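PDB 4ECL: serine racemase from Enterococcus faecalis, which belongs to the alanine racemase family, pairing an N-terminal TIM-barrel domain with a C-terminal, largely beta domain, in a two-chain assembly. Local coordinates for residues 87-92 / 107-112; 100-105 / 111-116; 124-129 / 141-146; 70-75 / 79-84. All coordinates share one frame; numbering follows the deposited sequence.

Contact 1. Residues 87-92 / 107-112; sequences TSPSRA and YRYSLL
Within the TIM-barrel part of the chain, Thr87 and Pro89, in the loop leading from strand 80-83 to helix 92-97, meet Tyr109 and Leu112 on helix 107-114. A short hydrogen bond makes the polar link: Tyr109 OH donates to Thr87 O at 2.6 Å, lying in the carbonyl plane and using a lone pair, with a C=O...donor angle of 130°. The carbonyl oxygen sits at the edge of the phenol ring, in its plane. With CG anti to the backbone N (chi1 176°), the Tyr109 ring extends from the helix to the loop backbone, and Thr87 CB comes within 3.7 Å of Tyr109 OH.

As a beta-alpha loop of the barrel, 87-92 lies against helix 107-114, which follows strand 101-104, and Pro89 supplies the apolar half of this join. Pro89 CG is 3.8 Å from Leu112 CG, the two side chains meeting at about a right angle. The same Pro89 CG lies 4.0 Å from Tyr109 CE1, approaching the ring obliquely. Thr87 OG1 is engaged by Gln102 of strand 101-104, while Asp5 of the second subunit packs on Ser88, Ser90 and Arg91.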
loop_
_atom_site.group_PDB
_atom_site.type_symbol
_atom_site.label_atom_id
_atom_site.label_comp_id
_atom_site.label_asym_id
_atom_site.label_seq_id
_atom_site.Cartn_x
_atom_site.Cartn_y
_atom_site.Cartn_z
ATOM N N THR A 87 15.824 -6.036 15.313
ATOM C CA THR A 87 15.699 -4.741 15.971
ATOM C C THR A 87 17.093 -4.214 16.252
ATOM O O THR A 87 17.889 -4.901 16.881
ATOM C CB THR A 87 14.951 -4.840 17.299
ATOM O OG1 THR A 87 13.602 -5.252 17.058
ATOM C CG2 THR A 87 14.945 -3.500 18.025
ATOM N N SER A 88 17.391 -3.007 15.776
ATOM C CA SER A 88 18.677 -2.370 16.054
ATOM C C SER A 88 19.022 -2.413 17.539
ATOM O O SER A 88 18.251 -1.960 18.372
ATOM C CB SER A 88 18.681 -0.915 15.568
ATOM O OG SER A 88 19.964 -0.331 15.774
ATOM N N PRO A 89 20.194 -2.960 17.876
ATOM C CA PRO A 89 20.590 -3.023 19.285
ATOM C C PRO A 89 20.662 -1.643 19.928
ATOM O O PRO A 89 20.637 -1.530 21.154
ATOM C CB PRO A 89 21.979 -3.664 19.224
ATOM C CG PRO A 89 21.929 -4.518 17.999
ATOM C CD PRO A 89 21.133 -3.691 17.009
ATOM N N SER A 90 20.731 -0.602 19.105
ATOM C CA SER A 90 20.795 0.759 19.613
ATOM C C SER A 90 19.481 1.144 20.267
ATOM O O SER A 90 19.389 2.172 20.936
ATOM C CB SER A 90 21.130 1.748 18.491
ATOM O OG SER A 90 20.084 1.821 17.537
ATOM N N ARG A 91 18.458 0.322 20.066
ATOM C CA ARG A 91 17.157 0.594 20.661
ATOM C C ARG A 91 16.867 -0.404 21.774
ATOM O O ARG A 91 15.713 -0.655 22.109
ATOM C CB ARG A 91 16.052 0.584 19.593
ATOM C CG ARG A 91 16.214 1.682 18.534
ATOM C CD ARG A 91 15.042 1.726 17.543
ATOM N NE ARG A 91 13.839 2.308 18.134
ATOM C CZ ARG A 91 12.685 2.465 17.492
ATOM N NH1 ARG A 91 12.565 2.086 16.227
ATOM N NH2 ARG A 91 11.648 3.002 18.116
ATOM N N ALA A 92 17.925 -0.966 22.352
ATOM C CA ALA A 92 17.772 -1.970 23.401
ATOM C C ALA A 92 17.075 -1.400 24.629
ATOM O O ALA A 92 16.437 -2.131 25.384
ATOM C CB ALA A 92 19.117 -2.555 23.788
ATOM N N TYR A 107 23.796 -15.390 15.993
ATOM C CA TYR A 107 24.731 -15.281 17.114
ATOM C C TYR A 107 25.343 -13.876 17.294
ATOM O O TYR A 107 25.204 -13.259 18.358
ATOM C CB TYR A 107 25.825 -16.350 17.016
ATOM C CG TYR A 107 26.691 -16.422 18.251
ATOM C CD1 TYR A 107 26.138 -16.735 19.489
ATOM C CD2 TYR A 107 28.051 -16.170 18.186
ATOM C CE1 TYR A 107 26.914 -16.788 20.621
ATOM C CE2 TYR A 107 28.836 -16.222 19.313
ATOM C CZ TYR A 107 28.264 -16.530 20.529
ATOM O OH TYR A 107 29.051 -16.590 21.659
ATOM N N ARG A 108 26.016 -13.380 16.259
ATOM C CA ARG A 108 26.561 -12.020 16.253
ATOM C C ARG A 108 25.548 -10.971 16.742
ATOM O O ARG A 108 25.884 -10.070 17.526
ATOM C CB ARG A 108 27.038 -11.672 14.840
ATOM C CG ARG A 108 27.434 -10.217 14.617
ATOM C CD ARG A 108 28.020 -10.037 13.216
ATOM N NE ARG A 108 29.090 -11.005 12.986
ATOM C CZ ARG A 108 30.375 -10.770 13.241
ATOM N NH1 ARG A 108 30.754 -9.590 13.717
ATOM N NH2 ARG A 108 31.281 -11.712 13.013
ATOM N N TYR A 109 24.306 -11.096 16.288
ATOM C CA TYR A 109 23.261 -10.178 16.724
ATOM C C TYR A 109 23.044 -10.319 18.226
ATOM O O TYR A 109 23.000 -9.322 18.962
ATOM C CB TYR A 109 21.959 -10.450 15.975
ATOM C CG TYR A 109 20.806 -9.598 16.452
ATOM C CD1 TYR A 109 20.683 -8.268 16.055
ATOM C CD2 TYR A 109 19.848 -10.117 17.311
ATOM C CE1 TYR A 109 19.624 -7.485 16.496
ATOM C CE2 TYR A 109 18.793 -9.345 17.756
ATOM C CZ TYR A 109 18.683 -8.033 17.347
ATOM O OH TYR A 109 17.630 -7.276 17.809
ATOM N N SER A 110 22.932 -11.568 18.669
ATOM C CA SER A 110 22.683 -11.877 20.066
ATOM C C SER A 110 23.735 -11.261 20.983
ATOM O O SER A 110 23.414 -10.725 22.046
ATOM C CB SER A 110 22.639 -13.388 20.265
ATOM O OG SER A 110 21.510 -13.946 19.617
ATOM N N LEU A 111 24.993 -11.331 20.560
ATOM C CA LEU A 111 26.094 -10.798 21.353
ATOM C C LEU A 111 25.998 -9.288 21.453
ATOM O O LEU A 111 26.118 -8.722 22.541
ATOM C CB LEU A 111 27.435 -11.193 20.736
ATOM C CG LEU A 111 27.823 -12.668 20.837
ATOM C CD1 LEU A 111 29.217 -12.869 20.271
ATOM C CD2 LEU A 111 27.767 -13.166 22.278
ATOM N N LEU A 112 25.766 -8.654 20.305
ATOM C CA LEU A 112 25.681 -7.203 20.199
ATOM C C LEU A 112 24.526 -6.611 21.006
ATOM O O LEU A 112 24.660 -5.543 21.612
ATOM C CB LEU A 112 25.558 -6.799 18.730
ATOM C CG LEU A 112 25.666 -5.315 18.380
ATOM C CD1 LEU A 112 26.936 -4.718 18.949
ATOM C CD2 LEU A 112 25.640 -5.137 16.874
#

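Contact 2. Residues 100-105 / 111-116; sequences LTQTLI and LLLNKQ
Leu113 of helix 107-114 points at strand 101-104 and spreads one methyl between two of its side chains, those of Gln102 and Leu104. The methyl is CD2. It rests 4.1 Å from Gln102 CG, so the aliphatic stem of the glutamine, not its amide, takes the leucine, and the two side chains meet at a slant. Towards Leu104 the approach is looser, methyl to methyl, with Leu113 CD2 and Leu104 CD2 4.4 Å apart. Leu113 CG stands anti to the backbone N (chi1 -173°), which carries its branches off the helix towards the sheet.

Gln102 leaves the strand towards the helix but bends at chi2 (62°), turning its amide onward along its own strand. There Gln102 NE2 donates to Thr103 O at 2.9 Å, with an N-H...acceptor angle of 160° and the oxygen near the amide plane. Gly85 O is a further partner of NE2, and with OE1 held by Thr87 both ends of the buried amide are tied down. Leu113 also packs on Ile120, from the closing strand of this beta-alpha-beta unit, and on Ile152, from the next strand of the sheet.

The chemistry is therefore divided within one residue: Gln102 spends its amide on its own strand and the loop after strand 80-83, fixing its rotation, and leaves its methylene stem to serve as an apolar surface for the helix.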
loop_
_atom_site.group_PDB
_atom_site.type_symbol
_atom_site.label_atom_id
_atom_site.label_comp_id
_atom_site.label_asym_id
_atom_site.label_seq_id
_atom_site.Cartn_x
_atom_site.Cartn_y
_atom_site.Cartn_z
ATOM N N LEU A 100 9.253 -5.562 25.469
ATOM C CA LEU A 100 9.056 -6.313 24.245
ATOM C C LEU A 100 10.002 -7.508 24.204
ATOM O O LEU A 100 11.129 -7.418 24.668
ATOM C CB LEU A 100 9.289 -5.391 23.054
ATOM C CG LEU A 100 8.363 -4.172 23.154
ATOM C CD1 LEU A 100 8.677 -3.133 22.091
ATOM C CD2 LEU A 100 6.895 -4.611 23.074
ATOM N N THR A 101 9.530 -8.630 23.671
ATOM C CA THR A 101 10.361 -9.816 23.519
ATOM C C THR A 101 10.980 -9.769 22.129
ATOM O O THR A 101 10.257 -9.562 21.144
ATOM C CB THR A 101 9.528 -11.111 23.675
ATOM O OG1 THR A 101 8.847 -11.091 24.936
ATOM C CG2 THR A 101 10.424 -12.331 23.619
ATOM N N GLN A 102 12.306 -9.937 22.052
ATOM C CA GLN A 102 13.038 -9.800 20.792
ATOM C C GLN A 102 13.462 -11.136 20.194
ATOM O O GLN A 102 13.928 -12.026 20.914
ATOM C CB GLN A 102 14.269 -8.914 20.993
ATOM C CG GLN A 102 15.154 -8.794 19.766
ATOM C CD GLN A 102 14.434 -8.169 18.598
ATOM O OE1 GLN A 102 13.717 -7.182 18.763
ATOM N NE2 GLN A 102 14.605 -8.745 17.409
ATOM N N THR A 103 13.303 -11.287 18.880
ATOM C CA THR A 103 13.825 -12.476 18.202
ATOM C C THR A 103 15.347 -12.389 18.031
ATOM O O THR A 103 15.864 -11.398 17.512
ATOM C CB THR A 103 13.212 -12.655 16.811
ATOM O OG1 THR A 103 11.827 -13.002 16.931
ATOM C CG2 THR A 103 13.945 -13.746 16.032
ATOM N N LEU A 104 16.059 -13.428 18.471
ATOM C CA LEU A 104 17.498 -13.534 18.225
ATOM C C LEU A 104 17.732 -14.090 16.824
ATOM O O LEU A 104 17.589 -15.288 16.581
ATOM C CB LEU A 104 18.159 -14.428 19.281
ATOM C CG LEU A 104 17.992 -13.902 20.704
ATOM C CD1 LEU A 104 18.716 -14.788 21.704
ATOM C CD2 LEU A 104 18.500 -12.460 20.784
ATOM N N ILE A 105 18.099 -13.216 15.900
ATOM C CA ILE A 105 18.139 -13.602 14.501
ATOM C C ILE A 105 19.406 -14.342 14.105
ATOM O O ILE A 105 19.392 -15.079 13.117
ATOM C CB ILE A 105 17.954 -12.395 13.581
ATOM C CG1 ILE A 105 19.100 -11.395 13.781
ATOM C CG2 ILE A 105 16.581 -11.768 13.816
ATOM C CD1 ILE A 105 19.199 -10.353 12.679
ATOM N N LEU A 111 24.993 -11.331 20.560
ATOM C CA LEU A 111 26.094 -10.798 21.353
ATOM C C LEU A 111 25.998 -9.288 21.453
ATOM O O LEU A 111 26.118 -8.722 22.541
ATOM C CB LEU A 111 27.435 -11.193 20.736
ATOM C CG LEU A 111 27.823 -12.668 20.837
ATOM C CD1 LEU A 111 29.217 -12.869 20.271
ATOM C CD2 LEU A 111 27.767 -13.166 22.278
ATOM N N LEU A 112 25.766 -8.654 20.305
ATOM C CA LEU A 112 25.681 -7.203 20.199
ATOM C C LEU A 112 24.526 -6.611 21.006
ATOM O O LEU A 112 24.660 -5.543 21.612
ATOM C CB LEU A 112 25.558 -6.799 18.730
ATOM C CG LEU A 112 25.666 -5.315 18.380
ATOM C CD1 LEU A 112 26.936 -4.718 18.949
ATOM C CD2 LEU A 112 25.640 -5.137 16.874
ATOM N N LEU A 113 23.386 -7.294 20.996
ATOM C CA LEU A 113 22.247 -6.855 21.792
ATOM C C LEU A 113 22.542 -6.981 23.289
ATOM O O LEU A 113 22.142 -6.121 24.086
ATOM C CB LEU A 113 20.997 -7.675 21.438
ATOM C CG LEU A 113 19.689 -7.204 22.072
ATOM C CD1 LEU A 113 19.284 -5.849 21.521
ATOM C CD2 LEU A 113 18.587 -8.224 21.857
ATOM N N ASN A 114 23.234 -8.059 23.658
ATOM C CA ASN A 114 23.621 -8.313 25.046
ATOM C C ASN A 114 24.547 -7.219 25.569
ATOM O O ASN A 114 24.436 -6.792 26.721
ATOM C CB ASN A 114 24.312 -9.674 25.163
ATOM C CG ASN A 114 24.646 -10.050 26.604
ATOM O OD1 ASN A 114 23.814 -9.929 27.506
ATOM N ND2 ASN A 114 25.873 -10.512 26.823
ATOM N N LYS A 115 25.448 -6.760 24.706
ATOM C CA LYS A 115 26.452 -5.773 25.092
ATOM C C LYS A 115 25.860 -4.403 25.378
ATOM O O LYS A 115 26.519 -3.557 25.976
ATOM C CB LYS A 115 27.539 -5.669 24.025
ATOM C CG LYS A 115 28.372 -6.928 23.919
ATOM C CD LYS A 115 29.389 -6.842 22.804
ATOM C CE LYS A 115 30.324 -8.040 22.846
ATOM N NZ LYS A 115 31.112 -8.078 24.111
ATOM N N GLN A 116 24.614 -4.185 24.966
ATOM C CA GLN A 116 23.959 -2.908 25.231
ATOM C C GLN A 116 23.682 -2.732 26.728
ATOM O O GLN A 116 23.477 -1.615 27.203
ATOM C CB GLN A 116 22.689 -2.765 24.399
ATOM C CG GLN A 116 22.914 -2.995 22.914
ATOM C CD GLN A 116 24.049 -2.151 22.362
ATOM O OE1 GLN A 116 24.033 -0.926 22.474
ATOM N NE2 GLN A 116 25.042 -2.805 21.762
#

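Contact 3. Residues 124-129 / 141-146; sequences IKIDTG and DKILAA
Ile143, on helix 140-146, lies between Ile124 and Ile126 of strand 120-127 and meets each with a different branch. This is the tight part of the contact. Ile143 CG2 sits 3.8 Å from Ile124 CD1, and Ile143 CD1 sits 3.8 Å from Ile126 CD1; in both pairs the side chains cross at about a right angle. Ile124 reaches the helix because CG1 is anti to the backbone N (chi1 177°), an extended course that also brings CD1 to 4.0 Å from Ala146 CB, about one helical turn beyond Ile143. The two axes run nearly antiparallel, at 171°, and come within 10.3 Å of each other. Phe135 touches Ile124, Ile143 and Ala146, while Ile157 of strand 152-158 packs on both strand isoleucines.

The outer side of the helix is more exposed: Asp141 and Lys142 face solvent, and the lysine has a weak, long ion pair with Asp139; Leu144 turns away from the strand towards Trp188 of helix 169-191. At the far end of the strand the chain departs in an Asx turn, Gly129 N donating to Asp127 OD1 at 2.9 Å from above the carboxylate plane. Gly129 has backbone angles there that call for glycine.

No hydrogen bond joins the two segments: helix and strand hold together through aliphatic groups, three isoleucines and an alanine methyl, and no charged group takes part across the contact.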
loop_
_atom_site.group_PDB
_atom_site.type_symbol
_atom_site.label_atom_id
_atom_site.label_comp_id
_atom_site.label_asym_id
_atom_site.label_seq_id
_atom_site.Cartn_x
_atom_site.Cartn_y
_atom_site.Cartn_z
ATOM N N ILE A 124 14.923 -17.302 20.705
ATOM C CA ILE A 124 15.950 -17.562 19.704
ATOM C C ILE A 124 15.312 -18.221 18.486
ATOM O O ILE A 124 14.466 -19.102 18.616
ATOM C CB ILE A 124 17.130 -18.405 20.261
ATOM C CG1 ILE A 124 18.136 -18.713 19.152
ATOM C CG2 ILE A 124 16.620 -19.692 20.890
ATOM C CD1 ILE A 124 19.506 -19.241 19.686
ATOM N N LYS A 125 15.701 -17.767 17.303
ATOM C CA LYS A 125 15.162 -18.330 16.082
ATOM C C LYS A 125 16.141 -19.322 15.501
ATOM O O LYS A 125 17.349 -19.077 15.472
ATOM C CB LYS A 125 14.840 -17.226 15.052
ATOM C CG LYS A 125 14.173 -17.774 13.790
ATOM C CD LYS A 125 13.407 -16.724 13.000
ATOM C CE LYS A 125 12.557 -17.397 11.914
ATOM N NZ LYS A 125 11.643 -16.453 11.202
ATOM N N ILE A 126 15.635 -20.449 15.033
ATOM C CA ILE A 126 16.514 -21.434 14.421
ATOM C C ILE A 126 16.183 -21.532 12.948
ATOM O O ILE A 126 15.031 -21.727 12.585
ATOM C CB ILE A 126 16.322 -22.837 15.039
ATOM C CG1 ILE A 126 16.371 -22.784 16.570
ATOM C CG2 ILE A 126 17.381 -23.799 14.508
ATOM C CD1 ILE A 126 17.764 -22.510 17.125
ATOM N N ASP A 127 17.182 -21.398 12.091
ATOM C CA ASP A 127 16.936 -21.584 10.669
ATOM C C ASP A 127 16.937 -23.074 10.382
ATOM O O ASP A 127 17.960 -23.744 10.568
ATOM C CB ASP A 127 18.006 -20.868 9.827
ATOM C CG ASP A 127 17.978 -21.283 8.356
ATOM O OD1 ASP A 127 16.928 -21.771 7.879
ATOM O OD2 ASP A 127 19.013 -21.118 7.665
ATOM N N THR A 128 15.805 -23.604 9.928
ATOM C CA THR A 128 15.749 -25.032 9.628
ATOM C C THR A 128 15.617 -25.336 8.138
ATOM O O THR A 128 15.344 -26.472 7.761
ATOM C CB THR A 128 14.617 -25.741 10.403
ATOM O OG1 THR A 128 13.381 -25.040 10.203
ATOM C CG2 THR A 128 14.934 -25.756 11.883
ATOM N N GLY A 129 15.815 -24.331 7.293
ATOM C CA GLY A 129 15.769 -24.554 5.857
ATOM C C GLY A 129 15.287 -23.357 5.054
ATOM O O GLY A 129 15.469 -23.289 3.835
ATOM N N ASP A 141 26.853 -24.899 18.977
ATOM C CA ASP A 141 27.497 -24.274 20.119
ATOM C C ASP A 141 27.090 -22.807 20.256
ATOM O O ASP A 141 26.891 -22.307 21.367
ATOM C CB ASP A 141 29.015 -24.465 20.067
ATOM C CG ASP A 141 29.438 -25.885 20.482
ATOM O OD1 ASP A 141 29.269 -26.243 21.672
ATOM O OD2 ASP A 141 29.930 -26.643 19.615
ATOM N N LYS A 142 26.947 -22.121 19.126
ATOM C CA LYS A 142 26.497 -20.734 19.159
ATOM C C LYS A 142 25.097 -20.616 19.774
ATOM O O LYS A 142 24.821 -19.697 20.546
ATOM C CB LYS A 142 26.553 -20.120 17.762
ATOM C CG LYS A 142 27.956 -20.171 17.150
ATOM C CD LYS A 142 27.986 -19.562 15.755
ATOM C CE LYS A 142 29.371 -19.683 15.110
ATOM N NZ LYS A 142 29.347 -19.184 13.702
ATOM N N ILE A 143 24.229 -21.570 19.458
ATOM C CA ILE A 143 22.881 -21.598 20.024
ATOM C C ILE A 143 22.925 -21.736 21.546
ATOM O O ILE A 143 22.275 -20.979 22.277
ATOM C CB ILE A 143 22.042 -22.743 19.418
ATOM C CG1 ILE A 143 21.814 -22.490 17.922
ATOM C CG2 ILE A 143 20.688 -22.870 20.143
ATOM C CD1 ILE A 143 21.369 -23.720 17.145
ATOM N N LEU A 144 23.706 -22.702 22.021
ATOM C CA LEU A 144 23.821 -22.943 23.449
ATOM C C LEU A 144 24.442 -21.729 24.146
ATOM O O LEU A 144 24.040 -21.355 25.249
ATOM C CB LEU A 144 24.639 -24.216 23.706
ATOM C CG LEU A 144 24.905 -24.555 25.171
ATOM C CD1 LEU A 144 23.598 -24.710 25.934
ATOM C CD2 LEU A 144 25.757 -25.812 25.275
ATOM N N ALA A 145 25.419 -21.111 23.490
ATOM C CA ALA A 145 26.058 -19.912 24.020
ATOM C C ALA A 145 25.059 -18.767 24.195
ATOM O O ALA A 145 25.163 -17.974 25.140
ATOM C CB ALA A 145 27.212 -19.489 23.124
ATOM N N ALA A 146 24.074 -18.696 23.300
ATOM C CA ALA A 146 23.074 -17.643 23.369
ATOM C C ALA A 146 22.226 -17.806 24.625
ATOM O O ALA A 146 21.587 -16.857 25.084
ATOM C CB ALA A 146 22.201 -17.659 22.130
#

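Contact 4. Residues 70-75 / 79-84; sequences IRLRKY and SEILIL
Arg73 and Leu72, near the end of helix 66-74, close on Ser79, just ahead of strand 80-83, and on Ile81 within it. The guanidinium of Arg73 is used in two ways. Near its edge, Arg73 NH1 donates to Ser79 O at 2.7 Å with an N-H...acceptor angle of 142°, the oxygen tilted somewhat out of the guanidinium plane, and NH2 adds a weak second bond to the same oxygen. Over one face, Ile81 CD1 stands 3.5 Å above the plane at its centre, 3.6 Å from Arg73 CZ, the two side chains arriving from opposite directions. That same methyl also meets Leu72 CB at 3.8 Å, so it is wedged between a charged plane and an aliphatic stem.

A bend at chi2 (-57°) swings the arginine head round to the strand. Further out, backbone carbonyls fix it there: NE bonds to Tyr98 O, NH2 to Glu99 O and NH1 to Ile77 O, so with Ser79 O four carbonyl oxygens from two loops gather round one cation. Val63 of strand 60-63 packs on both Leu72 and Ile81, and Met46 and Thr50 of helix 46-55 back Leu72. The helix and strand axes run at 160°, 10.0 Å apart at closest.

Such a short return from helix into strand is the second half of a beta-alpha-beta crossover, here strand 60-63, helix 66-74 and strand 80-83, the repeating unit of a TIM barrel.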
loop_
_atom_site.group_PDB
_atom_site.type_symbol
_atom_site.label_atom_id
_atom_site.label_comp_id
_atom_site.label_asym_id
_atom_site.label_seq_id
_atom_site.Cartn_x
_atom_site.Cartn_y
_atom_site.Cartn_z
ATOM N N ILE A 70 5.935 -1.125 20.068
ATOM C CA ILE A 70 5.762 0.073 20.873
ATOM C C ILE A 70 4.342 0.657 20.684
ATOM O O ILE A 70 3.694 1.071 21.655
ATOM C CB ILE A 70 6.845 1.117 20.517
ATOM C CG1 ILE A 70 8.212 0.635 20.992
ATOM C CG2 ILE A 70 6.554 2.460 21.151
ATOM C CD1 ILE A 70 9.322 1.625 20.671
ATOM N N ARG A 71 3.855 0.665 19.443
ATOM C CA ARG A 71 2.484 1.116 19.175
ATOM C C ARG A 71 1.449 0.312 19.959
ATOM O O ARG A 71 0.516 0.886 20.521
ATOM C CB ARG A 71 2.170 1.077 17.681
ATOM C CG ARG A 71 2.671 2.311 16.939
ATOM C CD ARG A 71 2.624 2.109 15.439
ATOM N NE ARG A 71 1.262 1.926 14.964
ATOM C CZ ARG A 71 0.933 1.173 13.919
ATOM N NH1 ARG A 71 1.874 0.517 13.246
ATOM N NH2 ARG A 71 -0.338 1.066 13.556
ATOM N N LEU A 72 1.631 -1.007 20.021
ATOM C CA LEU A 72 0.721 -1.864 20.779
ATOM C C LEU A 72 0.679 -1.453 22.235
ATOM O O LEU A 72 -0.398 -1.346 22.822
ATOM C CB LEU A 72 1.113 -3.330 20.663
ATOM C CG LEU A 72 0.976 -3.907 19.259
ATOM C CD1 LEU A 72 1.133 -5.413 19.325
ATOM C CD2 LEU A 72 -0.399 -3.532 18.727
ATOM N N ARG A 73 1.850 -1.211 22.807
ATOM C CA ARG A 73 1.957 -0.758 24.192
ATOM C C ARG A 73 1.212 0.558 24.395
ATOM O O ARG A 73 0.580 0.773 25.431
ATOM C CB ARG A 73 3.429 -0.593 24.599
ATOM C CG ARG A 73 4.211 -1.906 24.755
ATOM C CD ARG A 73 3.543 -2.829 25.770
ATOM N NE ARG A 73 4.353 -4.012 26.066
ATOM C CZ ARG A 73 3.857 -5.212 26.352
ATOM N NH1 ARG A 73 2.543 -5.397 26.373
ATOM N NH2 ARG A 73 4.674 -6.230 26.609
ATOM N N LYS A 74 1.297 1.441 23.403
ATOM C CA LYS A 74 0.600 2.717 23.470
ATOM C C LYS A 74 -0.905 2.533 23.314
ATOM O O LYS A 74 -1.682 3.365 23.774
ATOM C CB LYS A 74 1.130 3.689 22.412
ATOM C CG LYS A 74 2.546 4.192 22.687
ATOM C CD LYS A 74 3.162 4.849 21.457
ATOM C CE LYS A 74 4.590 5.351 21.743
ATOM N NZ LYS A 74 5.288 5.875 20.524
ATOM N N TYR A 75 -1.320 1.451 22.661
ATOM C CA TYR A 75 -2.753 1.152 22.538
ATOM C C TYR A 75 -3.306 0.554 23.829
ATOM O O TYR A 75 -4.499 0.305 23.938
ATOM C CB TYR A 75 -3.020 0.184 21.381
ATOM C CG TYR A 75 -2.698 0.739 20.013
ATOM C CD1 TYR A 75 -2.637 2.114 19.791
ATOM C CD2 TYR A 75 -2.467 -0.112 18.939
ATOM C CE1 TYR A 75 -2.350 2.623 18.534
ATOM C CE2 TYR A 75 -2.173 0.386 17.682
ATOM C CZ TYR A 75 -2.118 1.753 17.486
ATOM O OH TYR A 75 -1.828 2.244 16.233
ATOM N N SER A 79 -0.318 -7.647 27.212
ATOM C CA SER A 79 0.169 -9.008 27.011
ATOM C C SER A 79 1.575 -9.053 26.414
ATOM O O SER A 79 2.120 -8.029 25.975
ATOM C CB SER A 79 -0.789 -9.792 26.119
ATOM O OG SER A 79 -2.083 -9.802 26.679
ATOM N N GLU A 80 2.166 -10.244 26.396
ATOM C CA GLU A 80 3.485 -10.395 25.797
ATOM C C GLU A 80 3.422 -10.128 24.297
ATOM O O GLU A 80 2.419 -10.426 23.627
ATOM C CB GLU A 80 4.089 -11.776 26.093
ATOM C CG GLU A 80 3.318 -12.958 25.515
ATOM C CD GLU A 80 3.789 -14.299 26.073
ATOM O OE1 GLU A 80 4.633 -14.295 26.994
ATOM O OE2 GLU A 80 3.310 -15.352 25.596
ATOM N N ILE A 81 4.495 -9.536 23.785
ATOM C CA ILE A 81 4.616 -9.218 22.372
ATOM C C ILE A 81 5.983 -9.698 21.878
ATOM O O ILE A 81 7.001 -9.431 22.506
ATOM C CB ILE A 81 4.513 -7.691 22.145
ATOM C CG1 ILE A 81 3.208 -7.148 22.724
ATOM C CG2 ILE A 81 4.656 -7.347 20.656
ATOM C CD1 ILE A 81 3.196 -5.638 22.888
ATOM N N LEU A 82 5.993 -10.413 20.758
ATOM C CA LEU A 82 7.224 -10.886 20.143
ATOM C C LEU A 82 7.493 -10.120 18.851
ATOM O O LEU A 82 6.649 -10.094 17.956
ATOM C CB LEU A 82 7.105 -12.373 19.814
ATOM C CG LEU A 82 8.265 -13.004 19.043
ATOM C CD1 LEU A 82 9.553 -12.863 19.853
ATOM C CD2 LEU A 82 7.974 -14.478 18.729
ATOM N N ILE A 83 8.665 -9.498 18.760
ATOM C CA ILE A 83 9.126 -8.882 17.522
ATOM C C ILE A 83 9.839 -9.934 16.701
ATOM O O ILE A 83 10.901 -10.425 17.104
ATOM C CB ILE A 83 10.095 -7.748 17.812
ATOM C CG1 ILE A 83 9.423 -6.730 18.725
ATOM C CG2 ILE A 83 10.577 -7.094 16.505
ATOM C CD1 ILE A 83 10.392 -5.885 19.466
ATOM N N LEU A 84 9.257 -10.273 15.556
ATOM C CA LEU A 84 9.719 -11.387 14.732
ATOM C C LEU A 84 10.982 -11.110 13.928
ATOM O O LEU A 84 11.671 -12.046 13.509
ATOM C CB LEU A 84 8.623 -11.798 13.760
ATOM C CG LEU A 84 7.341 -12.303 14.388
ATOM C CD1 LEU A 84 6.262 -12.440 13.328
ATOM C CD2 LEU A 84 7.646 -13.654 15.055
#

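All four contacts belong to the TIM-barrel part of the chain; contacts 2, 3 and 4 join a helix to a strand of its parallel sheet, and contact 1 joins a loop to helix 107-114. Contacts 2 and 3 are wholly buried and join through apolar groups without a cross-segment hydrogen bond; their strands, 101-104 and 120-127, are neighbours. Contact 4 reaches the same sheet through strand 80-83, on the other side of 101-104, but is only partly buried, and backbone carbonyls there capture an arginine. Contact 1 shares helix 107-114 with contact 2; it is mostly buried with one exposed leucine, and relies on a tyrosine-to-carbonyl bond. Contacts 3 and 4 do not touch.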